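Local structure of glutathione peroxidase (Schistosoma mansoni, 2V1M) at residues Val16-Ile19 and Asn20-Val24; Arg59-Lys63 and Gly64-Leu68; Lys87-Thr91 and Glu92-Val96. The protein catalyses the reduction of hydrogen peroxide by two molecules of glutathione, giving glutathione disulfide and water, and belongs to the glutathione peroxidase family. One frame throughout, in Å; residues are numbered along the deposited sequence. Where two conformers were deposited one is given.

Contact 1: Val16-Ile19 and Asn20-Val24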
ATOM      1  N   VAL A  16       0.022  11.731  -5.212  1.00  3.31           N
ATOM      2  CA  VAL A  16       1.287  11.007  -5.007  1.00  3.49           C
ATOM      3  C   VAL A  16       1.948  10.813  -6.343  1.00  3.11           C
ATOM      4  O   VAL A  16       1.289  10.732  -7.392  1.00  5.15           O
ATOM      5  CB  VAL A  16       1.057   9.647  -4.301  1.00  3.90           C
ATOM      6  CG1 VAL A  16       0.631   9.849  -2.835  1.00  5.07           C
ATOM      7  CG2 VAL A  16       0.037   8.791  -5.033  1.00  4.90           C
ATOM      8  N   LYS A  17       3.263  10.691  -6.328  1.00  2.93           N
ATOM      9  CA  LYS A  17       4.028  10.426  -7.547  1.00  3.65           C
ATOM     10  C   LYS A  17       4.123   8.909  -7.746  1.00  3.03           C
ATOM     11  O   LYS A  17       4.569   8.179  -6.861  1.00  3.26           O
ATOM     12  CB  LYS A  17       5.418  11.037  -7.384  1.00  3.82           C
ATOM     13  CG  LYS A  17       6.252  11.047  -8.674  1.00  4.53           C
ATOM     14  CD  LYS A  17       7.637  11.695  -8.476  1.00  5.97           C
ATOM     15  CE  LYS A  17       7.562  13.152  -7.977  1.00  6.94           C
ATOM     16  NZ  LYS A  17       6.858  13.997  -8.946  1.00  7.36           N
ATOM     17  N   ASP A  18       3.725   8.446  -8.931  1.00  3.24           N
ATOM     18  CA  ASP A  18       3.833   7.012  -9.229  1.00  3.32           C
ATOM     19  C   ASP A  18       5.290   6.639  -9.557  1.00  2.99           C
ATOM     20  O   ASP A  18       6.172   7.507  -9.598  1.00  3.05           O
ATOM     21  CB  ASP A  18       2.793   6.561 -10.272  1.00  3.53           C
ATOM     22  CG  ASP A  18       3.165   6.822 -11.724  1.00  3.77           C
ATOM     23  OD1 ASP A  18       4.317   7.178 -12.039  1.00  3.76           O
ATOM     24  OD2 ASP A  18       2.242   6.601 -12.553  1.00  5.04           O
ATOM     25  N   ILE A  19       5.542   5.357  -9.775  1.00  3.02           N
ATOM     26  CA  ILE A  19       6.944   4.909  -9.884  1.00  3.60           C
ATOM     27  C   ILE A  19       7.625   5.404 -11.156  1.00  3.64           C
ATOM     28  O   ILE A  19       8.846   5.374 -11.239  1.00  4.28           O
ATOM     29  CB  ILE A  19       7.092   3.402  -9.681  1.00  3.70           C
ATOM     30  CG1 ILE A  19       8.518   3.007  -9.262  1.00  4.31           C
ATOM     31  CG2 ILE A  19       6.590   2.659 -10.933  1.00  4.54           C
ATOM     32  CD1 ILE A  19       8.572   1.618  -8.629  1.00  5.09           C
ATOM     33  N   ASN A  20       6.815   5.828 -12.128  1.00  4.23           N
ATOM     34  CA  ASN A  20       7.321   6.412 -13.386  1.00  4.57           C
ATOM     35  C   ASN A  20       7.520   7.917 -13.299  1.00  4.87           C
ATOM     36  O   ASN A  20       7.909   8.553 -14.305  1.00  6.60           O
ATOM     37  CB  ASN A  20       6.350   6.107 -14.528  1.00  5.38           C
ATOM     38  CG  ASN A  20       6.212   4.605 -14.769  1.00  7.56           C
ATOM     39  OD1 ASN A  20       7.210   3.868 -14.669  1.00  8.16           O
ATOM     40  ND2 ASN A  20       4.998   4.148 -15.052  1.00 11.97           N
ATOM     41  N   GLY A  21       7.271   8.491 -12.118  1.00  3.97           N
ATOM     42  CA  GLY A  21       7.407   9.935 -11.937  1.00  4.28           C
ATOM     43  C   GLY A  21       6.155  10.711 -12.294  1.00  3.92           C
ATOM     44  O   GLY A  21       6.205  11.957 -12.289  1.00  4.61           O
ATOM     45  N   VAL A  22       5.042  10.037 -12.546  1.00  3.53           N
ATOM     46  CA  VAL A  22       3.778  10.680 -12.919  1.00  3.86           C
ATOM     47  C   VAL A  22       2.938  10.901 -11.675  1.00  3.65           C
ATOM     48  O   VAL A  22       2.566   9.929 -10.981  1.00  3.48           O
ATOM     49  CB  VAL A  22       3.026   9.802 -13.954  1.00  4.37           C
ATOM     50  CG1 VAL A  22       1.592  10.279 -14.166  1.00  5.21           C
ATOM     51  CG2 VAL A  22       3.828   9.755 -15.276  1.00  5.23           C
ATOM     52  N   ASP A  23       2.602  12.157 -11.395  1.00  3.44           N
ATOM     53  CA  ASP A  23       1.765  12.447 -10.244  1.00  3.92           C
ATOM     54  C   ASP A  23       0.338  12.080 -10.575  1.00  3.96           C
ATOM     55  O   ASP A  23      -0.165  12.371 -11.685  1.00  5.32           O
ATOM     56  CB  ASP A  23       1.904  13.925  -9.879  1.00  4.76           C
ATOM     57  CG  ASP A  23       3.250  14.256  -9.189  1.00  5.39           C
ATOM     58  OD1 ASP A  23       4.159  13.375  -9.078  1.00  6.03           O
ATOM     59  OD2 ASP A  23       3.407  15.463  -8.817  1.00  5.63           O
ATOM     60  N   VAL A  24      -0.344  11.511  -9.577  1.00  4.02           N
ATOM     61  CA  VAL A  24      -1.710  11.059  -9.711  1.00  4.32           C
ATOM     62  C   VAL A  24      -2.452  11.385  -8.422  1.00  3.45           C
ATOM     63  O   VAL A  24      -1.977  11.116  -7.315  1.00  4.28           O
ATOM     64  CB  VAL A  24      -1.741   9.592 -10.113  1.00  6.29           C
ATOM     65  CG1 VAL A  24      -1.174   8.746  -9.068  1.00  6.85           C
ATOM     66  CG2 VAL A  24      -3.135   9.165 -10.504  1.00  8.78           C
TER
HETATM   67  O   HOH W   1       8.084  13.798 -11.566  1.00  8.50           O
HETATM   68  O   HOH W   2       2.770   6.130 -15.152  1.00 10.08           O

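Contact 2: Arg59-Lys63 and Gly64-Leu68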
ATOM      1  N   ARG A  59      -6.505 -12.252  -8.705  1.00  3.76           N
ATOM      2  CA  ARG A  59      -7.800 -12.812  -8.321  1.00  4.46           C
ATOM      3  C   ARG A  59      -8.900 -11.742  -8.245  1.00  3.84           C
ATOM      4  O   ARG A  59     -10.067 -12.025  -8.572  1.00  4.83           O
ATOM      5  CB  ARG A  59      -7.685 -13.575  -6.978  1.00  5.63           C
ATOM      6  CG  ARG A  59      -8.964 -14.257  -6.541  1.00  7.58           C
ATOM      7  CD  ARG A  59      -8.800 -14.981  -5.228  1.00 11.50           C
ATOM      8  NE  ARG A  59      -8.317 -16.337  -5.442  1.00 15.54           N
ATOM      9  CZ  ARG A  59      -8.238 -17.267  -4.498  0.50 13.02           C
ATOM     10  NH1 ARG A  59      -7.790 -18.475  -4.807  0.50 13.03           N
ATOM     11  NH2 ARG A  59      -8.588 -16.989  -3.247  0.50 11.88           N
ATOM     12  N   LEU A  60      -8.542 -10.537  -7.773  1.00  3.26           N
ATOM     13  CA  LEU A  60      -9.560  -9.587  -7.298  1.00  3.78           C
ATOM     14  C   LEU A  60      -9.603  -8.259  -8.022  1.00  3.38           C
ATOM     15  O   LEU A  60     -10.559  -7.496  -7.765  1.00  3.81           O
ATOM     16  CB  LEU A  60      -9.381  -9.384  -5.796  1.00  3.95           C
ATOM     17  CG  LEU A  60      -9.626 -10.659  -4.961  1.00  5.80           C
ATOM     18  CD1 LEU A  60      -9.281 -10.398  -3.504  1.00  7.39           C
ATOM     19  CD2 LEU A  60     -11.044 -11.208  -5.106  1.00  7.88           C
ATOM     20  N   VAL A  61      -8.662  -7.925  -8.910  1.00  3.47           N
ATOM     21  CA  VAL A  61      -8.725  -6.634  -9.574  1.00  4.13           C
ATOM     22  C   VAL A  61     -10.047  -6.447 -10.334  1.00  4.45           C
ATOM     23  O   VAL A  61     -10.633  -5.360 -10.315  1.00  4.32           O
ATOM     24  CB  VAL A  61      -7.506  -6.427 -10.492  1.00  4.00           C
ATOM     25  CG1 VAL A  61      -7.452  -7.459 -11.633  1.00  4.72           C
ATOM     26  CG2 VAL A  61      -7.455  -4.968 -11.024  1.00  4.92           C
ATOM     27  N   GLY A  62     -10.520  -7.512 -10.972  1.00  4.55           N
ATOM     28  CA  GLY A  62     -11.764  -7.428 -11.733  1.00  5.94           C
ATOM     29  C   GLY A  62     -12.999  -7.217 -10.872  1.00  6.12           C
ATOM     30  O   GLY A  62     -14.049  -6.852 -11.405  1.00  9.68           O
ATOM     31  N   LYS A  63     -12.895  -7.504  -9.579  1.00  5.22           N
ATOM     32  CA  LYS A  63     -13.977  -7.344  -8.624  1.00  5.26           C
ATOM     33  C   LYS A  63     -13.930  -6.000  -7.905  1.00  5.12           C
ATOM     34  O   LYS A  63     -14.845  -5.679  -7.154  1.00  6.07           O
ATOM     35  CB  LYS A  63     -13.927  -8.473  -7.597  1.00  6.46           C
ATOM     36  CG  LYS A  63     -14.149  -9.860  -8.181  0.70  7.62           C
ATOM     37  CD  LYS A  63     -14.139 -10.928  -7.080  0.40  7.67           C
ATOM     38  CE  LYS A  63     -13.759 -12.305  -7.591  0.40 10.23           C
ATOM     39  NZ  LYS A  63     -14.542 -12.669  -8.796  0.40  9.37           N
ATOM     40  N   GLY A  64     -12.871  -5.229  -8.147  1.00  4.64           N
ATOM     41  CA  GLY A  64     -12.759  -3.869  -7.592  1.00  4.78           C
ATOM     42  C   GLY A  64     -11.622  -3.627  -6.612  1.00  4.55           C
ATOM     43  O   GLY A  64     -11.591  -2.560  -6.001  1.00  5.34           O
ATOM     44  N   LEU A  65     -10.707  -4.585  -6.421  1.00  3.95           N
ATOM     45  CA  LEU A  65      -9.561  -4.361  -5.561  1.00  4.07           C
ATOM     46  C   LEU A  65      -8.454  -3.605  -6.306  1.00  3.55           C
ATOM     47  O   LEU A  65      -8.101  -4.001  -7.442  1.00  4.26           O
ATOM     48  CB  LEU A  65      -8.980  -5.682  -5.058  1.00  4.18           C
ATOM     49  CG  LEU A  65      -7.732  -5.520  -4.170  1.00  4.26           C
ATOM     50  CD1 LEU A  65      -8.050  -4.829  -2.852  1.00  4.74           C
ATOM     51  CD2 LEU A  65      -7.133  -6.900  -3.908  1.00  4.84           C
ATOM     52  N   ARG A  66      -7.876  -2.601  -5.660  1.00  3.09           N
ATOM     53  CA  ARG A  66      -6.671  -1.927  -6.148  1.00  3.40           C
ATOM     54  C   ARG A  66      -5.608  -1.997  -5.060  1.00  3.34           C
ATOM     55  O   ARG A  66      -5.827  -1.571  -3.942  1.00  6.72           O
ATOM     56  CB  ARG A  66      -6.990  -0.465  -6.527  1.00  4.24           C
ATOM     57  CG  ARG A  66      -8.048  -0.365  -7.652  1.00  4.52           C
ATOM     58  CD  ARG A  66      -7.527  -0.903  -8.965  1.00  5.32           C
ATOM     59  NE  ARG A  66      -8.526  -0.743 -10.024  1.00  6.56           N
ATOM     60  CZ  ARG A  66      -9.498  -1.626 -10.281  1.00  6.56           C
ATOM     61  NH1 ARG A  66      -9.672  -2.710  -9.515  1.00  6.36           N
ATOM     62  NH2 ARG A  66     -10.341  -1.399 -11.290  1.00  9.61           N
ATOM     63  N   ILE A  67      -4.455  -2.537  -5.406  1.00  3.14           N
ATOM     64  CA  ILE A  67      -3.322  -2.595  -4.502  1.00  3.13           C
ATOM     65  C   ILE A  67      -2.352  -1.486  -4.867  1.00  2.87           C
ATOM     66  O   ILE A  67      -2.008  -1.327  -6.058  1.00  3.15           O
ATOM     67  CB  ILE A  67      -2.632  -3.998  -4.567  1.00  3.14           C
ATOM     68  CG1 ILE A  67      -3.642  -5.073  -4.135  1.00  3.78           C
ATOM     69  CG2 ILE A  67      -1.354  -4.013  -3.725  1.00  3.71           C
ATOM     70  CD1 ILE A  67      -3.139  -6.496  -4.402  1.00  4.18           C
ATOM     71  N   LEU A  68      -1.940  -0.710  -3.859  1.00  2.79           N
ATOM     72  CA  LEU A  68      -1.050   0.435  -4.039  1.00  2.93           C
ATOM     73  C   LEU A  68       0.193   0.163  -3.203  1.00  3.06           C
ATOM     74  O   LEU A  68       0.079  -0.019  -1.984  1.00  3.59           O
ATOM     75  CB  LEU A  68      -1.694   1.742  -3.567  1.00  3.26           C
ATOM     76  CG  LEU A  68      -2.868   2.315  -4.332  1.00  4.68           C
ATOM     77  CD1 LEU A  68      -4.090   1.526  -4.271  1.00  6.72           C
ATOM     78  CD2 LEU A  68      -3.086   3.735  -3.820  1.00  7.95           C
TER
HETATM   79  O   HOH W   3     -12.444  -3.424 -11.516  1.00 14.55           O

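Contact 3: Lys87-Thr91 and Glu92-Val96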
ATOM      1  N   LYS A  87      11.369  -0.669  -9.865  1.00  3.80           N
ATOM      2  CA  LYS A  87      10.369  -1.083 -10.850  1.00  3.67           C
ATOM      3  C   LYS A  87      10.852  -2.304 -11.620  1.00  3.77           C
ATOM      4  O   LYS A  87      10.107  -3.275 -11.810  1.00  4.03           O
ATOM      5  CB  LYS A  87      10.079   0.061 -11.812  1.00  3.92           C
ATOM      6  CG  LYS A  87       8.986  -0.298 -12.849  1.00  4.99           C
ATOM      7  CD  LYS A  87       8.820   0.781 -13.909  1.00  5.93           C
ATOM      8  CE  LYS A  87       7.731   0.423 -14.903  1.00  8.68           C
ATOM      9  NZ  LYS A  87       7.610   1.418 -15.987  0.50  7.20           N
ATOM     10  N   LYS A  88      12.084  -2.255 -12.111  1.00  3.83           N
ATOM     11  CA  LYS A  88      12.617  -3.399 -12.876  1.00  4.45           C
ATOM     12  C   LYS A  88      12.659  -4.649 -12.009  1.00  4.41           C
ATOM     13  O   LYS A  88      12.297  -5.738 -12.464  1.00  4.69           O
ATOM     14  CB  LYS A  88      14.021  -3.061 -13.418  1.00  5.61           C
ATOM     15  CG  LYS A  88      14.634  -4.177 -14.263  1.00  7.18           C
ATOM     16  CD  LYS A  88      15.967  -3.727 -14.874  1.00  9.19           C
ATOM     17  CE  LYS A  88      16.619  -4.820 -15.664  1.00 12.06           C
ATOM     18  NZ  LYS A  88      16.008  -4.975 -17.028  0.50 12.43           N
ATOM     19  N   PHE A  89      13.107  -4.511 -10.767  1.00  3.84           N
ATOM     20  CA  PHE A  89      13.229  -5.650  -9.897  1.00  4.89           C
ATOM     21  C   PHE A  89      11.885  -6.338  -9.693  1.00  4.24           C
ATOM     22  O   PHE A  89      11.760  -7.560  -9.876  1.00  4.63           O
ATOM     23  CB  PHE A  89      13.830  -5.233  -8.536  1.00  5.54           C
ATOM     24  CG  PHE A  89      13.789  -6.343  -7.485  1.00  5.81           C
ATOM     25  CD1 PHE A  89      14.955  -6.936  -7.018  1.00  7.30           C
ATOM     26  CD2 PHE A  89      12.566  -6.811  -7.027  1.00  9.25           C
ATOM     27  CE1 PHE A  89      14.899  -7.963  -6.065  1.00  8.18           C
ATOM     28  CE2 PHE A  89      12.507  -7.848  -6.087  1.00 10.63           C
ATOM     29  CZ  PHE A  89      13.678  -8.416  -5.612  1.00  9.33           C
ATOM     30  N   VAL A  90      10.877  -5.555  -9.297  1.00  4.11           N
ATOM     31  CA  VAL A  90       9.604  -6.184  -8.919  1.00  4.53           C
ATOM     32  C   VAL A  90       8.844  -6.678 -10.164  1.00  4.11           C
ATOM     33  O   VAL A  90       8.121  -7.686 -10.108  1.00  4.54           O
ATOM     34  CB  VAL A  90       8.725  -5.279  -8.039  1.00  4.83           C
ATOM     35  CG1 VAL A  90       9.494  -4.846  -6.783  1.00  5.71           C
ATOM     36  CG2 VAL A  90       8.126  -4.086  -8.804  1.00  4.92           C
ATOM     37  N   THR A  91       8.968  -5.969 -11.281  1.00  4.39           N
ATOM     38  CA  THR A  91       8.275  -6.401 -12.493  0.80  4.79           C
ATOM     39  C   THR A  91       8.913  -7.660 -13.039  1.00  4.00           C
ATOM     40  O   THR A  91       8.180  -8.594 -13.416  1.00  4.65           O
ATOM     41  CB  THR A  91       8.166  -5.285 -13.523  0.80  6.24           C
ATOM     42  OG1 THR A  91       9.424  -4.874 -13.965  0.80  9.51           O
ATOM     43  CG2 THR A  91       7.532  -4.113 -12.997  0.80  8.49           C
ATOM     44  N   GLU A  92      10.239  -7.728 -13.104  1.00  4.37           N
ATOM     45  CA  GLU A  92      10.888  -8.896 -13.649  1.00  4.72           C
ATOM     46  C   GLU A  92      10.805 -10.095 -12.725  1.00  4.28           C
ATOM     47  O   GLU A  92      10.703 -11.242 -13.229  1.00  5.73           O
ATOM     48  CB  GLU A  92      12.332  -8.580 -14.048  1.00  5.59           C
ATOM     49  CG  GLU A  92      12.370  -7.572 -15.217  1.00  7.17           C
ATOM     50  CD  GLU A  92      13.730  -7.361 -15.821  1.00  9.37           C
ATOM     51  OE1 GLU A  92      14.714  -7.925 -15.333  1.00 11.75           O
ATOM     52  OE2 GLU A  92      13.800  -6.595 -16.798  1.00 12.05           O
ATOM     53  N   LYS A  93      10.862  -9.890 -11.413  1.00  3.72           N
ATOM     54  CA  LYS A  93      10.881 -11.026 -10.504  1.00  3.93           C
ATOM     55  C   LYS A  93       9.488 -11.552 -10.213  1.00  3.47           C
ATOM     56  O   LYS A  93       9.282 -12.761 -10.085  1.00  4.45           O
ATOM     57  CB  LYS A  93      11.607 -10.708  -9.193  1.00  4.56           C
ATOM     58  CG  LYS A  93      11.843 -11.934  -8.325  1.00  5.17           C
ATOM     59  CD  LYS A  93      12.750 -11.681  -7.135  1.00  6.43           C
ATOM     60  CE  LYS A  93      12.935 -13.012  -6.396  1.00  9.16           C
ATOM     61  NZ  LYS A  93      13.844 -12.859  -5.218  1.00 11.28           N
ATOM     62  N   TYR A  94       8.520 -10.644 -10.047  1.00  3.42           N
ATOM     63  CA  TYR A  94       7.189 -11.049  -9.571  1.00  4.17           C
ATOM     64  C   TYR A  94       6.102 -10.818 -10.609  1.00  3.75           C
ATOM     65  O   TYR A  94       4.955 -11.245 -10.415  1.00  4.73           O
ATOM     66  CB  TYR A  94       6.812 -10.307  -8.282  1.00  4.57           C
ATOM     67  CG  TYR A  94       7.880 -10.361  -7.226  1.00  4.07           C
ATOM     68  CD1 TYR A  94       8.231 -11.540  -6.599  1.00  4.63           C
ATOM     69  CD2 TYR A  94       8.509  -9.177  -6.824  1.00  5.47           C
ATOM     70  CE1 TYR A  94       9.242 -11.556  -5.620  1.00  5.50           C
ATOM     71  CE2 TYR A  94       9.482  -9.159  -5.862  1.00  5.52           C
ATOM     72  CZ  TYR A  94       9.857 -10.335  -5.271  1.00  5.16           C
ATOM     73  OH  TYR A  94      10.819 -10.264  -4.296  1.00  6.70           O
ATOM     74  N   GLY A  95       6.401 -10.097 -11.680  1.00  3.47           N
ATOM     75  CA  GLY A  95       5.360  -9.749 -12.647  1.00  3.98           C
ATOM     76  C   GLY A  95       4.276  -8.842 -12.043  1.00  2.98           C
ATOM     77  O   GLY A  95       3.103  -8.949 -12.398  1.00  3.36           O
ATOM     78  N   VAL A  96       4.695  -7.899 -11.177  1.00  3.24           N
ATOM     79  CA  VAL A  96       3.745  -7.016 -10.538  1.00  3.20           C
ATOM     80  C   VAL A  96       2.882  -6.280 -11.580  1.00  3.21           C
ATOM     81  O   VAL A  96       3.424  -5.574 -12.458  1.00  3.62           O
ATOM     82  CB  VAL A  96       4.480  -5.974  -9.682  1.00  3.33           C
ATOM     83  CG1 VAL A  96       3.541  -4.858  -9.233  1.00  4.34           C
ATOM     84  CG2 VAL A  96       5.115  -6.666  -8.474  1.00  4.46           C
TER

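Contact 1: Val16-Ile19 and Asn20-Val24
Val16 and Val24 face each other as an antiparallel hydrogen-bonded pair, Val16 N to Val24 O at 3.0 Å and Val24 N to Val16 O at 2.8 Å. Lys17 and Asp23 form the next, non-hydrogen-bonded pair, and a type I turn from Asp18 to Gly21 reverses the chain. Asp18 N closes on Val22 O, and Gly21 N returns to Asp18 O. The side chain of Asp18 folds back over this turn: with CG between its own N and carbonyl carbon (chi1 82°), OD1 accepts Asn20 N at 2.8 Å and Val22 N at 3.0 Å. The two N-H groups come from opposite faces of the carboxylate, while OD2 reaches Asn20 ND2 through a water. Asn20 OD1 accepts a hydrogen bond from Lys87 NZ of helix 83-94. On the face of the ribbon opposite to Val16 and Val24, Lys17 bends at its last two torsions and brings NZ to the syn side of Asp23 OD1, a salt bridge of 2.8 Å. A water links the same NZ to Gly21 O. Gly21 takes the positive-phi position, where a CB would jam against the preceding carbonyl O. This is a 3:5 beta hairpin, a type I turn with a G1 beta bulge, its N-H groups held by Asp18 OD1.

Contact 2: Arg59-Lys63 and Gly64-Leu68
Arg66 reaches back from the start of strand 65-71 to Val61, where helix 46-60 gives way to a 3-10 segment. Its CB points away from the helix end, but the chain bends at chi2 (-67°) and comes round; from CG through CD to NE it is extended, and chi4 (-86°) then turns the guanidinium plane across the chain. Val61 CG2 sits over one face of the group, 3.5 Å from Arg66 NH1. NH1 does most of the work: it donates to Val61 O at 2.9 Å, in the carbonyl plane and on a lone pair, and to Leu65 O, also at 2.9 Å, from above that carbonyl. NH2 finishes the chain with a water in the guanidinium plane, and this water also donates to Val61 O. Two direct bonds and the shared water therefore fix the rotation of the group. Val61 O, in turn, takes Gly64 N at 3.1 Å, so the loop backbone and the arginine converge on one oxygen. Leu65 N bonds to Leu60 O at 3.2 Å, and beside that bond Leu60 CB packs on Leu65 CB at 3.8 Å, both leucines resting on Ile162 of helix 159-167. Gly64, with positive phi, is the C-prime residue: the pair of bonds from Leu65 N and Gly64 N is a Schellman motif, ending the helix and leading the chain directly into a strand of the central sheet of this thioredoxin-like fold.

Contact 3: Lys87-Thr91 and Glu92-Val96
Phe89 and Tyr94 lean together obliquely on one flank of helix 83-94, their ring planes at 53° and centroids 5.7 Å apart. The edge of Phe89 does the touching: CE2 lies 3.3 Å from Tyr94 CE2, and Tyr94 OH comes to the same edge in the plane of the phenyl ring. With chi1 at 171°, Phe89 CG lies opposite the backbone N, and the ring is carried along the helix to the later residues. Lys93 runs out beside Phe89, pointing the same way, with its CD 3.7 Å from Phe89 CZ, while its CG lies over one face of the Tyr94 ring, offset toward the rim. The aliphatic part of the lysine thus lies against both rings, and its NZ continues to Asp47, whose OD1 also bonds Tyr94 OH. Beyond them Tyr94 meets Tyr50 with nearly parallel rings, and Phe89 meets Trp81.

Lys88 and Glu92, one turn apart, cross each other. The lysine is straight until its last torsion, which turns NZ to the syn side of Glu92 OE2, 2.7 Å away and 31° out of the carboxylate plane. At the C-terminal end Gly95 takes positive phi and the chain turns back, so that Val96 CG2 packs on Val90 CB at 3.9 Å.

Chemically the helix is divided: the Lys88-Glu92 pair is an i to i+4 salt bridge at an exposed surface, whereas Lys93 NZ and Tyr94 OH both meet OD1 of Asp47, probably stabilising the carboxylate form of Asp47 and tying the end of this helix to the start of helix 46-60.

How the contacts relate
From the N terminus the chain first closes contact 1, the tight hairpin of strands 15-17 and 23-25. It then runs through strand 33-39 and helix 46-60; contact 2 closes the turn that leads into strand 65-71. Contact 3 follows on helix 83-94, which belongs to the beta-alpha-beta unit running from strand 65-71 to strand 99-100. All three are local and in series; none nests within or crosses another. Contacts 1 and 3 nevertheless touch: Asn20 OD1 lies 2.8 Å from Lys87 NZ, a probable hydrogen bond, and Ile19 packs on Lys87, joining hairpin to helix. Contact 2 stays apart, about 18 Å from contact 3 between centres.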